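Long-range contacts in protein translation elongation factor 1A (Methanosarcina mazei, PDB 3WND), which probably acts in translation elongation as a SelB/EF-Tu/aIF2 gamma-like factor, binding guanine nucleotide and, in the GTP-bound form, cysteinyl-tRNA(Cys): residues Arg60-Phe64 with Ile174-Glu179; Cys208-Val214 with Thr253-Leu259; Thr284-Ser290 with Ala364-Lys370. All blocks are in the same frame, centred on the assembly; numbering follows the deposited sequence.

Contact 1 (Arg60-Phe64 with Ile174-Glu179)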
ATOM      1  N   ARG A  60      15.631   6.444 -10.735  1.00 23.16           N
ATOM      2  CA  ARG A  60      14.610   6.805  -9.674  1.00 22.45           C
ATOM      3  C   ARG A  60      14.990   6.178  -8.446  1.00 26.72           C
ATOM      4  O   ARG A  60      15.567   5.073  -8.456  1.00 32.30           O
ATOM      5  CB  ARG A  60      13.212   6.310 -10.075  1.00 28.86           C
ATOM      6  CG  ARG A  60      12.640   7.000 -11.263  1.00 26.25           C
ATOM      7  CD  ARG A  60      11.146   6.657 -11.475  1.00 24.38           C
ATOM      8  NE  ARG A  60      10.597   7.843 -12.155  1.00 28.34           N
ATOM      9  CZ  ARG A  60      10.778   8.123 -13.452  1.00 27.50           C
ATOM     10  NH1 ARG A  60      11.379   7.238 -14.264  1.00 26.34           N
ATOM     11  NH2 ARG A  60      10.268   9.256 -13.949  1.00 29.09           N
ATOM     12  N   ASN A  61      14.672   6.825  -7.343  1.00 19.95           N
ATOM     13  CA  ASN A  61      14.751   6.213  -6.057  1.00 22.82           C
ATOM     14  C   ASN A  61      13.568   5.276  -6.051  1.00 21.64           C
ATOM     15  O   ASN A  61      12.430   5.680  -5.931  1.00 25.89           O
ATOM     16  CB  ASN A  61      14.650   7.304  -5.019  1.00 26.02           C
ATOM     17  CG  ASN A  61      15.907   8.151  -4.941  1.00 29.29           C
ATOM     18  OD1 ASN A  61      16.943   7.740  -5.444  1.00 36.38           O
ATOM     19  ND2 ASN A  61      15.827   9.327  -4.248  1.00 56.81           N
ATOM     20  N   MET A  62      13.821   4.007  -6.346  1.00 21.39           N
ATOM     21  CA  MET A  62      12.718   2.999  -6.431  1.00 21.54           C
ATOM     22  C   MET A  62      12.771   2.180  -5.175  1.00 19.31           C
ATOM     23  O   MET A  62      13.888   1.796  -4.681  1.00 20.79           O
ATOM     24  CB  MET A  62      12.885   2.088  -7.630  1.00 21.93           C
ATOM     25  CG  MET A  62      12.772   2.802  -8.907  1.00 27.10           C
ATOM     26  SD  MET A  62      11.943   1.693 -10.042  1.00 36.95           S
ATOM     27  CE  MET A  62      11.552   2.898 -11.328  1.00 44.46           C
ATOM     28  N   VAL A  63      11.610   1.928  -4.597  1.00 16.83           N
ATOM     29  CA  VAL A  63      11.499   0.991  -3.511  1.00 18.35           C
ATOM     30  C   VAL A  63      10.441  -0.022  -3.945  1.00 22.13           C
ATOM     31  O   VAL A  63       9.312   0.369  -4.335  1.00 23.96           O
ATOM     32  CB  VAL A  63      11.099   1.659  -2.193  1.00 19.47           C
ATOM     33  CG1 VAL A  63      10.923   0.630  -1.064  1.00 21.47           C
ATOM     34  CG2 VAL A  63      12.144   2.758  -1.881  1.00 24.37           C
ATOM     35  N   PHE A  64      10.844  -1.303  -3.917  1.00 16.00           N
ATOM     36  CA  PHE A  64       9.886  -2.416  -4.207  1.00 16.55           C
ATOM     37  C   PHE A  64       9.553  -3.107  -2.931  1.00 19.07           C
ATOM     38  O   PHE A  64      10.409  -3.578  -2.224  1.00 23.73           O
ATOM     39  CB  PHE A  64      10.502  -3.418  -5.212  1.00 16.21           C
ATOM     40  CG  PHE A  64      10.939  -2.783  -6.458  1.00 16.62           C
ATOM     41  CD1 PHE A  64      12.245  -2.324  -6.599  1.00 18.64           C
ATOM     42  CD2 PHE A  64      10.057  -2.655  -7.493  1.00 16.80           C
ATOM     43  CE1 PHE A  64      12.613  -1.685  -7.771  1.00 18.42           C
ATOM     44  CE2 PHE A  64      10.459  -2.078  -8.700  1.00 20.70           C
ATOM     45  CZ  PHE A  64      11.761  -1.590  -8.828  1.00 21.66           C
ATOM     46  N   ILE A 174       7.155   0.222 -15.585  1.00 19.38           N
ATOM     47  CA  ILE A 174       7.184   0.826 -14.168  1.00 17.14           C
ATOM     48  C   ILE A 174       7.686   2.273 -14.314  1.00 19.71           C
ATOM     49  O   ILE A 174       7.117   3.167 -13.746  1.00 19.21           O
ATOM     50  CB  ILE A 174       8.147   0.065 -13.271  1.00 16.52           C
ATOM     51  CG1 ILE A 174       7.468  -1.313 -12.977  1.00 16.87           C
ATOM     52  CG2 ILE A 174       8.430   0.802 -11.943  1.00 17.30           C
ATOM     53  CD1 ILE A 174       8.406  -2.252 -12.262  1.00 17.96           C
ATOM     54  N   ASN A 175       8.741   2.506 -15.102  1.00 17.99           N
ATOM     55  CA  ASN A 175       9.209   3.908 -15.217  1.00 21.07           C
ATOM     56  C   ASN A 175       8.184   4.826 -15.922  1.00 22.21           C
ATOM     57  O   ASN A 175       8.085   5.994 -15.540  1.00 20.06           O
ATOM     58  CB  ASN A 175      10.565   3.947 -15.972  1.00 19.94           C
ATOM     59  CG  ASN A 175      11.743   3.677 -14.984  1.00 27.68           C
ATOM     60  OD1 ASN A 175      12.114   4.552 -14.142  1.00 30.87           O
ATOM     61  ND2 ASN A 175      12.349   2.510 -15.078  1.00 22.46           N
ATOM     62  N   GLU A 176       7.498   4.341 -16.974  1.00 19.75           N
ATOM     63  CA  GLU A 176       6.440   5.125 -17.612  1.00 21.56           C
ATOM     64  C   GLU A 176       5.350   5.494 -16.590  1.00 17.82           C
ATOM     65  O   GLU A 176       4.925   6.681 -16.530  1.00 19.18           O
ATOM     66  CB  GLU A 176       5.792   4.411 -18.819  1.00 25.04           C
ATOM     67  CG  GLU A 176       6.689   4.304 -19.998  1.00 34.86           C
ATOM     68  CD  GLU A 176       6.040   3.401 -21.074  1.00 44.12           C
ATOM     69  OE1 GLU A 176       4.916   2.815 -20.814  1.00 35.71           O
ATOM     70  OE2 GLU A 176       6.663   3.265 -22.158  1.00 65.56           O
ATOM     71  N   VAL A 177       4.874   4.524 -15.824  1.00 16.97           N
ATOM     72  CA  VAL A 177       3.813   4.777 -14.840  1.00 18.01           C
ATOM     73  C   VAL A 177       4.378   5.706 -13.782  1.00 19.58           C
ATOM     74  O   VAL A 177       3.682   6.652 -13.286  1.00 23.01           O
ATOM     75  CB  VAL A 177       3.255   3.442 -14.217  1.00 20.37           C
ATOM     76  CG1 VAL A 177       2.207   3.743 -13.199  1.00 26.04           C
ATOM     77  CG2 VAL A 177       2.579   2.521 -15.268  1.00 24.18           C
ATOM     78  N   ALA A 178       5.638   5.464 -13.383  1.00 18.92           N
ATOM     79  CA  ALA A 178       6.224   6.334 -12.378  1.00 18.60           C
ATOM     80  C   ALA A 178       6.203   7.812 -12.792  1.00 19.10           C
ATOM     81  O   ALA A 178       6.052   8.689 -11.923  1.00 21.13           O
ATOM     82  CB  ALA A 178       7.615   5.910 -12.012  1.00 19.01           C
ATOM     83  N   GLU A 179       6.309   8.096 -14.091  1.00 19.94           N
ATOM     84  CA  GLU A 179       6.448   9.497 -14.533  1.00 23.09           C
ATOM     85  C   GLU A 179       5.089  10.150 -14.298  1.00 22.23           C
ATOM     86  O   GLU A 179       5.008  11.299 -13.882  1.00 27.67           O
ATOM     87  CB  GLU A 179       6.877   9.528 -16.031  1.00 25.86           C
ATOM     88  CG  GLU A 179       7.125  10.912 -16.656  1.00 22.35           C
ATOM     89  CD  GLU A 179       8.109  10.774 -17.839  1.00 36.56           C
ATOM     90  OE1 GLU A 179       7.857   9.899 -18.670  1.00 43.80           O
ATOM     91  OE2 GLU A 179       9.102  11.513 -17.945  1.00 55.61           O
TER
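Arg60 reaches over the helix surface to Asn175, and its NH1 gives OD1 a hydrogen bond of 2.8 Å with an N-H...O angle of 150°. The oxygen is used on a lone pair, in its own amide plane, and it lies at the guanidinium edge although the two flat groups are turned 53° apart. Asn175 ND2 is bound to the carbonyl of Lys171 one turn back, which fixes the rotation of the amide and so presents OD1 to the arginine. With CG beside the backbone N (chi1 -67°) and the chain extended as far as NE, Arg60 lays one guanidinium face over the helix, NE standing 3.6 Å from Ala178 CB. Its NE also forms a salt bridge with Glu182. A leucine in its place would probably leave the Glu182 carboxylate without this countercharge and Asn175 OD1 without its donor.

The buried end of the contact is apolar, made by Met62, Phe64 and Ile174. Met62, bent at its second torsion, brings CE to 3.8 Å from Ile174 CG2 and to 3.3 Å from Asn175 OD1. Further along the strand, Ile174 CD1 meets the Phe64 ring at its edge, near the ring plane, 4.1 Å from CE2. Strand 61-66 belongs to the mixed sheet of the GTPase-like domain, and helix 167-187 covers one side of it; Val24 of the neighbouring strand 21-28 touches both Phe64 and Ile174. The Phe64 side chain is about 10 Å from that of Arg34, a GDP-binding residue.

Toward solvent the fit is looser. Arg60 NH2 passes 4.0 Å from CB of the exposed Glu179, whose OE2 stays 4.7 Å from NH2, so any attraction between the opposite charges is probably weak and indirect.

Contact 2 (Cys208-Val214 with Thr253-Leu259)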
ATOM      1  N   CYS A 208      15.458   8.190  18.168  1.00 25.33           N
ATOM      2  CA  CYS A 208      14.222   7.708  17.529  1.00 21.69           C
ATOM      3  C   CYS A 208      14.297   7.961  15.992  1.00 19.38           C
ATOM      4  O   CYS A 208      14.411   9.134  15.557  1.00 19.64           O
ATOM      5  CB  CYS A 208      13.002   8.427  18.083  1.00 27.17           C
ATOM      6  SG  CYS A 208      11.410   7.865  17.351  1.00 22.29           S
ATOM      7  N   VAL A 209      14.206   6.877  15.208  1.00 18.59           N
ATOM      8  CA  VAL A 209      14.129   6.952  13.757  1.00 16.45           C
ATOM      9  C   VAL A 209      12.801   6.290  13.285  1.00 20.54           C
ATOM     10  O   VAL A 209      12.391   5.205  13.784  1.00 16.73           O
ATOM     11  CB  VAL A 209      15.365   6.298  13.095  1.00 20.29           C
ATOM     12  CG1 VAL A 209      15.175   6.188  11.539  1.00 23.21           C
ATOM     13  CG2 VAL A 209      16.605   7.108  13.485  1.00 23.85           C
ATOM     14  N   VAL A 210      12.109   6.935  12.326  1.00 18.79           N
ATOM     15  CA  VAL A 210      10.929   6.285  11.753  1.00 17.21           C
ATOM     16  C   VAL A 210      11.183   6.217  10.259  1.00 15.99           C
ATOM     17  O   VAL A 210      11.863   7.068   9.700  1.00 18.10           O
ATOM     18  CB  VAL A 210       9.634   7.059  12.048  1.00 15.50           C
ATOM     19  CG1 VAL A 210       9.330   7.051  13.552  1.00 20.17           C
ATOM     20  CG2 VAL A 210       9.660   8.436  11.397  1.00 21.21           C
ATOM     21  N   LEU A 211      10.646   5.181   9.641  1.00 13.94           N
ATOM     22  CA  LEU A 211      10.681   5.034   8.159  1.00 14.10           C
ATOM     23  C   LEU A 211       9.222   5.116   7.760  1.00 14.95           C
ATOM     24  O   LEU A 211       8.272   4.576   8.419  1.00 15.64           O
ATOM     25  CB  LEU A 211      11.219   3.689   7.742  1.00 17.12           C
ATOM     26  CG  LEU A 211      12.500   3.232   8.476  1.00 17.80           C
ATOM     27  CD1 LEU A 211      12.928   1.883   7.942  1.00 20.50           C
ATOM     28  CD2 LEU A 211      13.604   4.258   8.336  1.00 21.45           C
ATOM     29  N   GLY A 212       9.045   5.721   6.591  1.00 16.92           N
ATOM     30  CA  GLY A 212       7.692   6.005   6.081  1.00 16.59           C
ATOM     31  C   GLY A 212       7.710   6.641   4.715  1.00 14.86           C
ATOM     32  O   GLY A 212       8.733   6.680   4.042  1.00 14.82           O
ATOM     33  N   VAL A 213       6.547   7.212   4.367  0.54 13.25           N
ATOM     34  CA  VAL A 213       6.404   7.828   3.048  0.54 13.52           C
ATOM     35  C   VAL A 213       5.577   9.065   3.257  0.54 12.35           C
ATOM     36  O   VAL A 213       4.622   9.067   4.071  0.54 16.04           O
ATOM     37  CB  VAL A 213       5.738   6.844   2.035  0.54 13.90           C
ATOM     38  CG1 VAL A 213       4.374   6.397   2.500  0.54 14.62           C
ATOM     39  CG2 VAL A 213       5.741   7.397   0.620  0.54 17.09           C
ATOM     40  N   VAL A 214       5.978  10.145   2.581  1.00  9.77           N
ATOM     41  CA  VAL A 214       5.178  11.392   2.630  1.00 10.51           C
ATOM     42  C   VAL A 214       3.953  11.189   1.673  1.00 13.23           C
ATOM     43  O   VAL A 214       4.134  10.928   0.477  1.00 15.11           O
ATOM     44  CB  VAL A 214       6.008  12.560   2.097  1.00 12.09           C
ATOM     45  CG1 VAL A 214       5.215  13.898   2.163  1.00 14.85           C
ATOM     46  CG2 VAL A 214       7.331  12.700   2.910  1.00 13.44           C
ATOM     47  N   THR A 253       7.804  10.736  -1.391  1.00 13.57           N
ATOM     48  CA  THR A 253       9.208  10.442  -0.999  1.00 12.01           C
ATOM     49  C   THR A 253       9.179   9.390   0.126  1.00 16.52           C
ATOM     50  O   THR A 253       8.543   9.570   1.120  1.00 14.71           O
ATOM     51  CB  THR A 253       9.933  11.735  -0.518  1.00 13.29           C
ATOM     52  OG1 THR A 253       9.921  12.695  -1.582  1.00 17.94           O
ATOM     53  CG2 THR A 253      11.445  11.384  -0.150  1.00 16.08           C
ATOM     54  N   ARG A 254       9.961   8.322  -0.043  1.00 16.54           N
ATOM     55  CA  ARG A 254      10.192   7.382   1.054  1.00 13.43           C
ATOM     56  C   ARG A 254      11.347   7.961   1.928  1.00 14.38           C
ATOM     57  O   ARG A 254      12.378   8.443   1.387  1.00 19.49           O
ATOM     58  CB  ARG A 254      10.622   6.021   0.438  1.00 20.46           C
ATOM     59  CG  ARG A 254      10.879   5.041   1.537  1.00 22.26           C
ATOM     60  CD  ARG A 254      10.227   3.741   1.326  1.00 26.56           C
ATOM     61  NE  ARG A 254      10.535   3.100   2.576  1.00 31.69           N
ATOM     62  CZ  ARG A 254       9.604   2.839   3.461  1.00 27.84           C
ATOM     63  NH1 ARG A 254       9.930   2.286   4.604  1.00 33.53           N
ATOM     64  NH2 ARG A 254       8.291   3.006   3.103  1.00 24.03           N
ATOM     65  N   VAL A 255      11.049   8.065   3.219  1.00 12.92           N
ATOM     66  CA  VAL A 255      11.916   8.790   4.127  1.00 12.16           C
ATOM     67  C   VAL A 255      12.263   7.930   5.352  1.00 14.45           C
ATOM     68  O   VAL A 255      11.588   6.943   5.750  1.00 15.53           O
ATOM     69  CB  VAL A 255      11.260  10.132   4.705  1.00 15.90           C
ATOM     70  CG1 VAL A 255      11.032  11.126   3.616  1.00 14.49           C
ATOM     71  CG2 VAL A 255       9.963   9.710   5.498  1.00 17.57           C
ATOM     72  N   GLY A 256      13.424   8.308   5.867  1.00 15.25           N
ATOM     73  CA  GLY A 256      13.764   7.929   7.238  1.00 16.63           C
ATOM     74  C   GLY A 256      13.871   9.256   7.987  1.00 20.58           C
ATOM     75  O   GLY A 256      14.416  10.241   7.445  1.00 25.51           O
ATOM     76  N   MET A 257      13.285   9.341   9.163  1.00 16.75           N
ATOM     77  CA  MET A 257      13.349  10.610   9.903  1.00 17.88           C
ATOM     78  C   MET A 257      13.792  10.402  11.335  1.00 19.07           C
ATOM     79  O   MET A 257      13.255   9.515  12.095  1.00 22.17           O
ATOM     80  CB  MET A 257      11.976  11.322   9.948  1.00 19.41           C
ATOM     81  CG  MET A 257      11.440  11.636   8.527  1.00 18.19           C
ATOM     82  SD  MET A 257       9.785  12.380   8.707  1.00 22.36           S
ATOM     83  CE  MET A 257       9.733  13.262   7.126  1.00 23.30           C
ATOM     84  N   ARG A 258      14.715  11.280  11.749  1.00 21.48           N
ATOM     85  CA  ARG A 258      15.131  11.314  13.172  1.00 19.31           C
ATOM     86  C   ARG A 258      14.176  12.246  13.841  1.00 18.83           C
ATOM     87  O   ARG A 258      14.016  13.429  13.418  1.00 20.45           O
ATOM     88  CB  ARG A 258      16.570  11.826  13.267  1.00 28.47           C
ATOM     89  CG  ARG A 258      17.375  11.086  14.290  1.00 46.86           C
ATOM     90  CD  ARG A 258      18.865  11.249  13.995  1.00 56.15           C
ATOM     91  NE  ARG A 258      19.457  12.450  14.588  1.00 69.97           N
ATOM     92  CZ  ARG A 258      20.017  13.466  13.903  1.00 70.63           C
ATOM     93  NH1 ARG A 258      20.081  13.505  12.535  1.00 54.05           N
ATOM     94  NH2 ARG A 258      20.514  14.480  14.595  1.00 87.31           N
ATOM     95  N   LEU A 259      13.510  11.765  14.885  1.00 17.90           N
ATOM     96  CA  LEU A 259      12.496  12.598  15.580  1.00 17.93           C
ATOM     97  C   LEU A 259      13.014  12.932  17.003  1.00 20.74           C
ATOM     98  O   LEU A 259      13.572  12.074  17.714  1.00 23.53           O
ATOM     99  CB  LEU A 259      11.189  11.778  15.779  1.00 19.92           C
ATOM    100  CG  LEU A 259      10.566  11.220  14.472  1.00 18.00           C
ATOM    101  CD1 LEU A 259       9.256  10.565  14.907  1.00 18.27           C
ATOM    102  CD2 LEU A 259      10.459  12.300  13.398  1.00 19.31           C
TER
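Cys208-Val214 and Thr253-Leu259 run antiparallel at 159°, joined by six backbone hydrogen bonds, with Val210/Met257 and Gly212/Val255 as the hydrogen-bonded pairs of the antiparallel ladder, each with two N-H...O bonds; the shortest bond is Met257 N to Val210 O, 2.7 Å. Between these, CA-H...O contacts fill the ladder, as from Val209 CA to Met257 O at 3.2 Å.

On the face carrying Val210, Val255 and Met257, the side chains that meet are apolar. Val210 sets its methyls on two partners: CG1 lies 3.8 Å from Leu259 CD1, and CG2, held between the backbone N and the carbonyl carbon, lies 4.0 Å from Met257 CB. Val255 CG1 meets Val214 CG2 at 4.1 Å, the two side chains crossing at about a right angle.

The other face is shaped by Gly256: a beta carbon there would sit tight against Leu211 CD2, and its absence lets the leucine lie 3.8 Å from the bare CA. Arg254, bent at its second torsion, folds back across the partner strand; one guanidinium face passes over Gly212 O, and NH1 comes 3.7 Å from Leu211 CB. Its charge is paired with Asp198, so the guanidinium bridges toward the next strand.

The pair belongs to an antiparallel barrel-like sheet, consistent with a SelB-type second domain. Strand 194-203 continues it beyond 207-216, strand 232-241 beyond 254-260, and Asn23 of strand 21-28 touches Val213 and Arg254.

Contact 3 (Thr284-Ser290 with Ala364-Lys370)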
ATOM      1  N   THR A 284     -17.929   5.989  12.013  1.00 23.68           N
ATOM      2  CA  THR A 284     -19.173   5.908  11.253  1.00 26.08           C
ATOM      3  C   THR A 284     -18.804   5.999   9.777  1.00 24.92           C
ATOM      4  O   THR A 284     -18.354   7.049   9.309  1.00 25.54           O
ATOM      5  CB  THR A 284     -20.078   7.125  11.594  1.00 33.33           C
ATOM      6  OG1 THR A 284     -20.265   7.201  13.014  1.00 31.66           O
ATOM      7  CG2 THR A 284     -21.422   7.043  10.870  1.00 28.16           C
ATOM      8  N   LEU A 285     -18.915   4.885   9.049  1.00 21.67           N
ATOM      9  CA  LEU A 285     -18.474   4.815   7.617  1.00 20.79           C
ATOM     10  C   LEU A 285     -19.598   4.670   6.602  1.00 20.87           C
ATOM     11  O   LEU A 285     -20.495   3.787   6.773  1.00 24.91           O
ATOM     12  CB  LEU A 285     -17.524   3.611   7.423  1.00 21.94           C
ATOM     13  CG  LEU A 285     -16.312   3.592   8.375  1.00 18.18           C
ATOM     14  CD1 LEU A 285     -15.423   2.368   8.108  1.00 18.63           C
ATOM     15  CD2 LEU A 285     -15.436   4.861   8.242  1.00 19.92           C
ATOM     16  N   GLU A 286     -19.492   5.414   5.474  1.00 20.46           N
ATOM     17  CA  GLU A 286     -20.357   5.231   4.312  1.00 23.75           C
ATOM     18  C   GLU A 286     -19.579   4.164   3.493  1.00 21.94           C
ATOM     19  O   GLU A 286     -18.463   4.411   3.049  1.00 19.80           O
ATOM     20  CB  GLU A 286     -20.465   6.513   3.482  1.00 24.08           C
ATOM     21  CG  GLU A 286     -21.154   7.691   4.191  1.00 36.56           C
ATOM     22  CD  GLU A 286     -22.495   8.042   3.558  1.00 55.31           C
ATOM     23  OE1 GLU A 286     -22.998   7.238   2.729  1.00 57.50           O
ATOM     24  OE2 GLU A 286     -23.038   9.134   3.864  1.00 70.14           O
ATOM     25  N   CYS A 287     -20.176   2.997   3.336  1.00 21.11           N
ATOM     26  CA  CYS A 287     -19.471   1.802   2.830  1.00 18.30           C
ATOM     27  C   CYS A 287     -20.144   1.296   1.583  1.00 18.42           C
ATOM     28  O   CYS A 287     -21.393   1.427   1.383  1.00 19.19           O
ATOM     29  CB  CYS A 287     -19.557   0.668   3.868  1.00 19.38           C
ATOM     30  SG  CYS A 287     -18.653   1.029   5.391  1.00 20.89           S
ATOM     31  N   THR A 288     -19.316   0.656   0.767  1.00 15.51           N
ATOM     32  CA  THR A 288     -19.752  -0.006  -0.414  1.00 17.53           C
ATOM     33  C   THR A 288     -19.245  -1.428  -0.185  1.00 15.95           C
ATOM     34  O   THR A 288     -18.015  -1.650  -0.042  1.00 16.00           O
ATOM     35  CB  THR A 288     -19.082   0.591  -1.663  1.00 20.17           C
ATOM     36  OG1 THR A 288     -19.589   1.899  -1.895  1.00 22.13           O
ATOM     37  CG2 THR A 288     -19.497  -0.209  -2.819  1.00 27.25           C
ATOM     38  N   VAL A 289     -20.186  -2.369  -0.114  1.00 14.28           N
ATOM     39  CA  VAL A 289     -19.887  -3.793   0.155  1.00 15.56           C
ATOM     40  C   VAL A 289     -19.626  -4.609  -1.106  1.00 15.69           C
ATOM     41  O   VAL A 289     -20.314  -4.494  -2.101  1.00 16.53           O
ATOM     42  CB  VAL A 289     -21.106  -4.415   0.919  1.00 17.38           C
ATOM     43  CG1 VAL A 289     -20.846  -5.889   1.317  1.00 13.65           C
ATOM     44  CG2 VAL A 289     -21.520  -3.550   2.161  1.00 17.83           C
ATOM     45  N   SER A 290     -18.509  -5.342  -1.060  1.00 14.36           N
ATOM     46  CA  SER A 290     -18.117  -6.219  -2.176  1.00 14.02           C
ATOM     47  C   SER A 290     -19.300  -7.144  -2.550  1.00 14.40           C
ATOM     48  O   SER A 290     -20.027  -7.670  -1.669  1.00 15.87           O
ATOM     49  CB  SER A 290     -17.062  -7.129  -1.663  1.00 13.18           C
ATOM     50  OG  SER A 290     -16.586  -8.023  -2.686  1.00 14.14           O
ATOM     51  N   ALA A 364     -14.267  -7.327   2.492  1.00 14.92           N
ATOM     52  CA  ALA A 364     -15.698  -7.163   2.560  1.00 15.66           C
ATOM     53  C   ALA A 364     -16.231  -5.865   1.986  1.00 14.62           C
ATOM     54  O   ALA A 364     -17.348  -5.837   1.480  1.00 15.00           O
ATOM     55  CB  ALA A 364     -16.158  -7.325   4.033  1.00 17.14           C
ATOM     56  N   ALA A 365     -15.485  -4.791   2.144  1.00 14.97           N
ATOM     57  CA  ALA A 365     -16.064  -3.473   1.878  1.00 13.71           C
ATOM     58  C   ALA A 365     -14.974  -2.443   1.918  1.00 15.72           C
ATOM     59  O   ALA A 365     -13.930  -2.676   2.555  1.00 15.52           O
ATOM     60  CB  ALA A 365     -17.134  -3.076   2.923  1.00 17.25           C
ATOM     61  N   TYR A 366     -15.242  -1.315   1.202  1.00 12.49           N
ATOM     62  CA  TYR A 366     -14.466  -0.087   1.546  1.00 14.74           C
ATOM     63  C   TYR A 366     -15.437   0.938   2.075  1.00 18.54           C
ATOM     64  O   TYR A 366     -16.667   0.835   1.873  1.00 16.30           O
ATOM     65  CB  TYR A 366     -13.715   0.478   0.328  1.00 16.62           C
ATOM     66  CG  TYR A 366     -14.546   1.115  -0.775  1.00 13.49           C
ATOM     67  CD1 TYR A 366     -15.002   2.463  -0.659  1.00 19.10           C
ATOM     68  CD2 TYR A 366     -14.910   0.407  -1.881  1.00 15.07           C
ATOM     69  CE1 TYR A 366     -15.764   3.056  -1.693  1.00 20.75           C
ATOM     70  CE2 TYR A 366     -15.656   0.994  -2.914  1.00 18.00           C
ATOM     71  CZ  TYR A 366     -16.108   2.309  -2.759  1.00 20.94           C
ATOM     72  OH  TYR A 366     -16.801   2.883  -3.775  1.00 23.46           O
ATOM     73  N   GLY A 367     -14.892   1.934   2.774  1.00 16.30           N
ATOM     74  CA  GLY A 367     -15.771   3.058   3.232  1.00 19.02           C
ATOM     75  C   GLY A 367     -14.962   4.271   3.563  1.00 19.28           C
ATOM     76  O   GLY A 367     -13.726   4.223   3.604  1.00 20.74           O
ATOM     77  N   PHE A 368     -15.673   5.357   3.737  1.00 19.87           N
ATOM     78  CA  PHE A 368     -15.083   6.631   4.170  1.00 18.77           C
ATOM     79  C   PHE A 368     -15.813   7.140   5.384  1.00 21.44           C
ATOM     80  O   PHE A 368     -17.026   6.960   5.495  1.00 21.37           O
ATOM     81  CB  PHE A 368     -15.159   7.580   3.074  1.00 24.19           C
ATOM     82  CG  PHE A 368     -14.210   7.247   2.062  1.00 24.34           C
ATOM     83  CD1 PHE A 368     -12.878   7.753   2.157  1.00 21.90           C
ATOM     84  CD2 PHE A 368     -14.557   6.350   1.003  1.00 21.99           C
ATOM     85  CE1 PHE A 368     -11.960   7.427   1.179  1.00 23.96           C
ATOM     86  CE2 PHE A 368     -13.616   6.029   0.035  1.00 21.60           C
ATOM     87  CZ  PHE A 368     -12.354   6.602   0.077  1.00 28.87           C
ATOM     88  N   SER A 369     -15.073   7.849   6.237  1.00 23.79           N
ATOM     89  CA  SER A 369     -15.589   8.446   7.460  1.00 25.50           C
ATOM     90  C   SER A 369     -16.579   9.489   7.084  1.00 34.66           C
ATOM     91  O   SER A 369     -16.275  10.380   6.290  1.00 30.27           O
ATOM     92  CB  SER A 369     -14.482   9.043   8.275  1.00 31.97           C
ATOM     93  OG  SER A 369     -15.048   9.576   9.454  1.00 29.16           O
ATOM     94  N   LYS A 370     -17.780   9.297   7.649  1.00 40.63           N
ATOM     95  CA  LYS A 370     -18.998  10.071   7.361  1.00 47.31           C
ATOM     96  C   LYS A 370     -18.816  11.523   7.764  1.00 43.53           C
ATOM     97  O   LYS A 370     -18.251  11.833   8.848  1.00 48.67           O
ATOM     98  CB  LYS A 370     -20.233   9.458   8.083  1.00 45.65           C
ATOM     99  CG  LYS A 370     -21.530   9.457   7.276  1.00 59.23           C
ATOM    100  CD  LYS A 370     -22.281  10.790   7.366  1.00 51.37           C
ATOM    101  CE  LYS A 370     -23.796  10.626   7.231  1.00 66.62           C
ATOM    102  NZ  LYS A 370     -24.254   9.897   6.009  1.00 65.64           N
ATOM    103  OXT LYS A 370     -19.282  12.372   6.997  1.00 68.12           O
TER
HETATM  104  O   HOH W   1     -15.233   7.733  11.546  1.00 38.03           O
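The Tyr366 ring has Thr288 over one face: CB sits 3.9 Å from the ring centroid and 26° off its normal, a CH-pi contact displaced toward the hydroxyl end. CG of Tyr366 stands between the backbone N and the carbonyl carbon (chi1 70°), which lays the ring alongside Thr288, both side chains pointing the same way. Arg351 adds a cation-pi interaction with the ring. Another flat group, the Glu286 carboxylate, is met from above its plane, by 46°, where Lys370 NZ forms a salt bridge with OE2 of 2.6 Å. The lysine chain, bent at its second and fourth torsions, also packs its CG 3.6 Å from Glu286 CG.

Glu286/Phe368 and Thr288/Tyr366 are antiparallel hydrogen-bonded pairs, each bonded in both directions, which puts Thr288 and Tyr366 on one face. They belong to the antiparallel sheet of the C-terminal, all-strand part of the chain, consistent with the SelB-type third domain. Strand 363-369 is flanked by 282-289 and 352-355, and a classic beta bulge places both Ala364 and Ala365 opposite Leu354.

On the face of Leu285 and Cys287 the strands draw together at Gly367, whose CA is 3.9 Å from Cys287 CA; a beta carbon there would clash with Cys287 SG. Nearby, Leu285 CD2 packs 3.6 Å from Ser369 N. At the chain terminus Lys370 N bonds to Thr284 O at 2.9 Å, and a water bridges Thr284 N and Ser369 OG.

The three contacts follow one another along the chain in series, each closing before the next opens, and each belongs to a different sheet, which matches three successive domains of an EF-Tu-like factor. Contact 1 joins strand 61-66 of the mixed sheet to helix 167-187, whereas contacts 2 and 3 are strand pairs in separate antiparallel sheets. Contacts 1 and 2 have centres 19 Å apart and touch directly, Val63 CG2 lying 3.9 Å from Arg254 CD, so the first two domains pack together here. Contact 3 stands apart: its centre is 31 Å from contact 1, across the chain's centre, and 30 Å from contact 2, with nearest atoms about 20 and 16 Å away.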